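Local coordinates for protein glutamate receptor IIB (Drosophila melanogaster, PDB 4WXJ) that binds the neurotransmitter glutamate through this ligand-binding domain and probably acts as a glutamate-gated ion channel of the postsynaptic muscle membrane, at residues P174-D186 with Y195-Y207. Sequence-based numbering, arbitrary orientation.
Sequences PDAFTKNNEEGVD and YAFLMETTNLQYY. With GLU (glutamic acid), chain C.
Chi1 places CG opposite the backbone N in both Tyr-195 (-178°) and Phe-197 (-170°), carrying the two rings from strand 195-200 to the chain at 174-186. Tyr-195 OH donates to Ala-176 O at 2.7 Å, nearly in line with the carbonyl. Lacking a side chain, Gly-184 sets its CA over one face of Phe-197, 3.6 Å from the ring centroid, in a CH-pi contact. Thr-178 OG1 meets Phe-197 CE1 at 3.5 Å, while the Asn-181 amide, almost perpendicular to the ring, brings ND2 to its edge. Replacing Phe-197 by alanine would probably leave a gap against Gly-184 and let the start of helix 181-191 shift. Val-185 CG2 sits over one face of Tyr-207, 3.8 Å from its centroid, and Tyr-206 CD2 stands over the opposite face. A water accepts from Asn-181 ND2, Asn-203 ND2 and Glu-200 N and donates to the ligand's side-chain OE1 (2.6 Å). Asn-203 OD1 is hydrogen-bonded to Tyr-21 OH and ND2 to Asp-96 OD2. In this clamshell domain of ionotropic glutamate receptors, the contact lies in the lobe supplying Glu-200, which holds the ligand's amino group. Helix 181-186 runs roughly antiparallel (151°) to strand 195-200, itself between strands 141-143 and 108-123.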
# COMPACT_ATOMS: atom_id res chain seq x y z
N PRO A 174 -20.32 8.80 -10.09
CA PRO A 174 -20.52 7.83 -9.01
C PRO A 174 -19.40 7.85 -7.98
O PRO A 174 -18.53 8.73 -8.05
CB PRO A 174 -20.56 6.49 -9.75
CG PRO A 174 -19.67 6.71 -10.92
CD PRO A 174 -19.86 8.15 -11.33
N ASP A 175 -19.42 6.90 -7.05
CA ASP A 175 -18.40 6.80 -6.00
C ASP A 175 -17.00 6.87 -6.60
O ASP A 175 -16.66 6.09 -7.49
CB ASP A 175 -18.59 5.51 -5.21
CG ASP A 175 -17.53 5.32 -4.14
OD1 ASP A 175 -17.00 6.33 -3.64
OD2 ASP A 175 -17.23 4.15 -3.80
N ALA A 176 -16.20 7.81 -6.11
CA ALA A 176 -14.86 8.03 -6.64
C ALA A 176 -13.85 7.05 -6.07
O ALA A 176 -12.77 6.88 -6.62
CB ALA A 176 -14.42 9.46 -6.37
N PHE A 177 -14.21 6.39 -4.97
CA PHE A 177 -13.29 5.51 -4.27
C PHE A 177 -13.35 4.07 -4.78
O PHE A 177 -14.35 3.65 -5.36
CB PHE A 177 -13.57 5.55 -2.77
CG PHE A 177 -13.43 6.92 -2.17
CD1 PHE A 177 -12.21 7.37 -1.70
CD2 PHE A 177 -14.53 7.76 -2.09
CE1 PHE A 177 -12.08 8.63 -1.16
CE2 PHE A 177 -14.41 9.02 -1.54
CZ PHE A 177 -13.18 9.46 -1.08
N THR A 178 -12.27 3.32 -4.55
CA THR A 178 -12.15 1.94 -5.01
C THR A 178 -11.71 1.03 -3.86
O THR A 178 -11.31 1.51 -2.81
CB THR A 178 -11.13 1.82 -6.16
OG1 THR A 178 -9.82 2.11 -5.67
CG2 THR A 178 -11.48 2.77 -7.29
N LYS A 179 -11.79 -0.28 -4.08
CA LYS A 179 -11.48 -1.24 -3.02
C LYS A 179 -9.99 -1.55 -2.94
O LYS A 179 -9.49 -1.97 -1.90
CB LYS A 179 -12.28 -2.53 -3.22
CG LYS A 179 -11.72 -3.48 -4.27
CD LYS A 179 -12.66 -4.65 -4.51
CE LYS A 179 -12.70 -5.59 -3.31
NZ LYS A 179 -13.54 -6.80 -3.56
N ASN A 180 -9.27 -1.36 -4.05
CA ASN A 180 -7.84 -1.65 -4.08
C ASN A 180 -7.14 -1.02 -5.29
O ASN A 180 -7.79 -0.37 -6.11
CB ASN A 180 -7.60 -3.17 -4.08
CG ASN A 180 -8.35 -3.88 -5.19
OD1 ASN A 180 -8.52 -3.36 -6.29
ND2 ASN A 180 -8.80 -5.10 -4.91
N ASN A 181 -5.83 -1.21 -5.38
CA ASN A 181 -5.05 -0.67 -6.49
C ASN A 181 -5.51 -1.23 -7.84
O ASN A 181 -5.55 -0.51 -8.83
CB ASN A 181 -3.56 -0.98 -6.31
CG ASN A 181 -2.91 -0.12 -5.24
OD1 ASN A 181 -2.29 -0.63 -4.31
ND2 ASN A 181 -3.06 1.20 -5.37
N GLU A 182 -5.84 -2.52 -7.86
CA GLU A 182 -6.25 -3.18 -9.10
C GLU A 182 -7.49 -2.52 -9.70
O GLU A 182 -7.51 -2.20 -10.89
CB GLU A 182 -6.54 -4.67 -8.85
CG GLU A 182 -5.30 -5.51 -8.59
CD GLU A 182 -4.73 -5.34 -7.19
OE1 GLU A 182 -5.37 -4.66 -6.35
OE2 GLU A 182 -3.65 -5.89 -6.92
N GLU A 183 -8.51 -2.30 -8.87
CA GLU A 183 -9.74 -1.66 -9.34
C GLU A 183 -9.47 -0.23 -9.78
O GLU A 183 -10.06 0.26 -10.73
CB GLU A 183 -10.81 -1.68 -8.24
CG GLU A 183 -12.17 -1.15 -8.70
CD GLU A 183 -13.14 -0.93 -7.55
OE1 GLU A 183 -12.95 -1.55 -6.48
OE2 GLU A 183 -14.09 -0.13 -7.72
N GLY A 184 -8.57 0.45 -9.06
CA GLY A 184 -8.20 1.81 -9.41
C GLY A 184 -7.59 1.89 -10.79
O GLY A 184 -8.01 2.69 -11.62
N VAL A 185 -6.59 1.05 -11.04
CA VAL A 185 -5.93 0.99 -12.34
C VAL A 185 -6.91 0.56 -13.44
O VAL A 185 -6.90 1.12 -14.54
CB VAL A 185 -4.73 0.02 -12.31
CG1 VAL A 185 -4.12 -0.14 -13.70
CG2 VAL A 185 -3.69 0.51 -11.32
N ASP A 186 -7.73 -0.44 -13.14
CA ASP A 186 -8.74 -0.90 -14.09
C ASP A 186 -9.69 0.23 -14.46
O ASP A 186 -10.12 0.34 -15.61
CB ASP A 186 -9.54 -2.08 -13.53
CG ASP A 186 -8.69 -3.33 -13.34
OD1 ASP A 186 -7.54 -3.36 -13.83
OD2 ASP A 186 -9.18 -4.28 -12.70
N TYR A 195 -11.16 9.55 -15.69
CA TYR A 195 -10.89 9.20 -14.30
C TYR A 195 -9.39 9.06 -14.05
O TYR A 195 -8.70 8.33 -14.76
CB TYR A 195 -11.61 7.91 -13.91
CG TYR A 195 -11.42 7.52 -12.46
CD1 TYR A 195 -12.17 8.10 -11.45
CD2 TYR A 195 -10.48 6.56 -12.10
CE1 TYR A 195 -12.00 7.75 -10.13
CE2 TYR A 195 -10.30 6.20 -10.78
CZ TYR A 195 -11.06 6.79 -9.80
OH TYR A 195 -10.88 6.43 -8.48
N ALA A 196 -8.90 9.76 -13.03
CA ALA A 196 -7.51 9.67 -12.62
C ALA A 196 -7.44 9.05 -11.23
O ALA A 196 -8.32 9.26 -10.40
CB ALA A 196 -6.86 11.04 -12.64
N PHE A 197 -6.38 8.29 -10.97
CA PHE A 197 -6.27 7.54 -9.73
C PHE A 197 -5.10 8.05 -8.89
O PHE A 197 -3.95 8.03 -9.33
CB PHE A 197 -6.10 6.05 -10.03
CG PHE A 197 -6.21 5.16 -8.82
CD1 PHE A 197 -7.31 5.23 -7.98
CD2 PHE A 197 -5.22 4.23 -8.54
CE1 PHE A 197 -7.41 4.41 -6.88
CE2 PHE A 197 -5.32 3.40 -7.44
CZ PHE A 197 -6.41 3.49 -6.60
N LEU A 198 -5.41 8.53 -7.69
CA LEU A 198 -4.40 8.99 -6.76
C LEU A 198 -3.89 7.81 -5.95
O LEU A 198 -4.65 7.13 -5.26
CB LEU A 198 -4.97 10.08 -5.85
CG LEU A 198 -5.18 11.43 -6.53
CD1 LEU A 198 -6.47 12.08 -6.04
CD2 LEU A 198 -3.99 12.34 -6.29
N MET A 199 -2.58 7.56 -6.04
CA MET A 199 -2.00 6.36 -5.47
C MET A 199 -0.54 6.57 -5.09
O MET A 199 0.05 7.60 -5.41
CB MET A 199 -2.11 5.19 -6.45
CG MET A 199 -1.33 5.39 -7.74
SD MET A 199 -1.74 4.19 -9.02
CE MET A 199 -1.35 2.65 -8.20
N GLU A 200 0.03 5.58 -4.42
CA GLU A 200 1.40 5.65 -3.97
C GLU A 200 2.36 5.37 -5.12
O GLU A 200 2.08 4.55 -6.00
CB GLU A 200 1.62 4.66 -2.82
CG GLU A 200 0.86 5.08 -1.56
CD GLU A 200 0.83 4.01 -0.49
OE1 GLU A 200 1.07 2.83 -0.81
OE2 GLU A 200 0.57 4.36 0.68
N THR A 201 3.49 6.08 -5.12
CA THR A 201 4.42 6.08 -6.25
C THR A 201 4.98 4.69 -6.54
O THR A 201 5.27 4.36 -7.70
CB THR A 201 5.58 7.05 -6.01
OG1 THR A 201 6.16 6.79 -4.72
CG2 THR A 201 5.07 8.48 -6.04
N THR A 202 5.15 3.89 -5.50
CA THR A 202 5.60 2.51 -5.65
C THR A 202 4.65 1.73 -6.54
O THR A 202 5.05 1.17 -7.57
CB THR A 202 5.71 1.81 -4.29
OG1 THR A 202 4.51 2.04 -3.54
CG2 THR A 202 6.90 2.34 -3.51
N ASN A 203 3.39 1.70 -6.14
CA ASN A 203 2.37 0.96 -6.88
C ASN A 203 2.13 1.56 -8.25
O ASN A 203 1.86 0.84 -9.21
CB ASN A 203 1.07 0.93 -6.08
CG ASN A 203 1.23 0.27 -4.73
OD1 ASN A 203 2.00 -0.68 -4.58
ND2 ASN A 203 0.51 0.78 -3.73
N LEU A 204 2.23 2.88 -8.34
CA LEU A 204 2.05 3.58 -9.61
C LEU A 204 3.12 3.14 -10.60
O LEU A 204 2.82 2.87 -11.76
CB LEU A 204 2.10 5.09 -9.41
CG LEU A 204 1.62 5.93 -10.60
CD1 LEU A 204 1.02 7.24 -10.11
CD2 LEU A 204 2.75 6.22 -11.57
N GLN A 205 4.37 3.09 -10.14
CA GLN A 205 5.48 2.66 -10.98
C GLN A 205 5.25 1.25 -11.50
O GLN A 205 5.47 0.97 -12.67
CB GLN A 205 6.80 2.72 -10.20
CG GLN A 205 8.02 2.34 -11.04
CD GLN A 205 9.27 2.14 -10.20
OE1 GLN A 205 9.21 2.11 -8.97
NE2 GLN A 205 10.41 2.00 -10.86
N TYR A 206 4.81 0.37 -10.61
CA TYR A 206 4.58 -1.02 -10.96
C TYR A 206 3.58 -1.16 -12.10
O TYR A 206 3.80 -1.93 -13.04
CB TYR A 206 4.08 -1.81 -9.75
CG TYR A 206 3.71 -3.24 -10.09
CD1 TYR A 206 4.67 -4.23 -10.16
CD2 TYR A 206 2.39 -3.58 -10.35
CE1 TYR A 206 4.33 -5.53 -10.48
CE2 TYR A 206 2.04 -4.88 -10.67
CZ TYR A 206 3.01 -5.85 -10.73
OH TYR A 206 2.67 -7.15 -11.05
N TYR A 207 2.48 -0.42 -12.02
CA TYR A 207 1.39 -0.56 -12.97
C TYR A 207 1.62 0.23 -14.26
O TYR A 207 1.23 -0.21 -15.34
CB TYR A 207 0.06 -0.13 -12.34
CG TYR A 207 -0.55 -1.20 -11.46
CD1 TYR A 207 -1.19 -2.29 -12.01
CD2 TYR A 207 -0.49 -1.10 -10.07
CE1 TYR A 207 -1.75 -3.27 -11.22
CE2 TYR A 207 -1.05 -2.08 -9.27
CZ TYR A 207 -1.68 -3.16 -9.85
OH TYR A 207 -2.24 -4.14 -9.06
N GLU C . -0.39 1.52 1.29
CA GLU C . -1.74 2.10 1.51
C GLU C . -2.26 1.73 2.90
O GLU C . -1.51 1.17 3.71
CB GLU C . -2.71 1.62 0.43
CG GLU C . -2.48 2.24 -0.94
CD GLU C . -3.09 3.63 -1.08
OE1 GLU C . -2.80 4.30 -2.10
OE2 GLU C . -3.85 4.07 -0.19
OXT GLU C . -3.41 1.98 3.24
O HOH W 1 -1.42 2.88 -3.84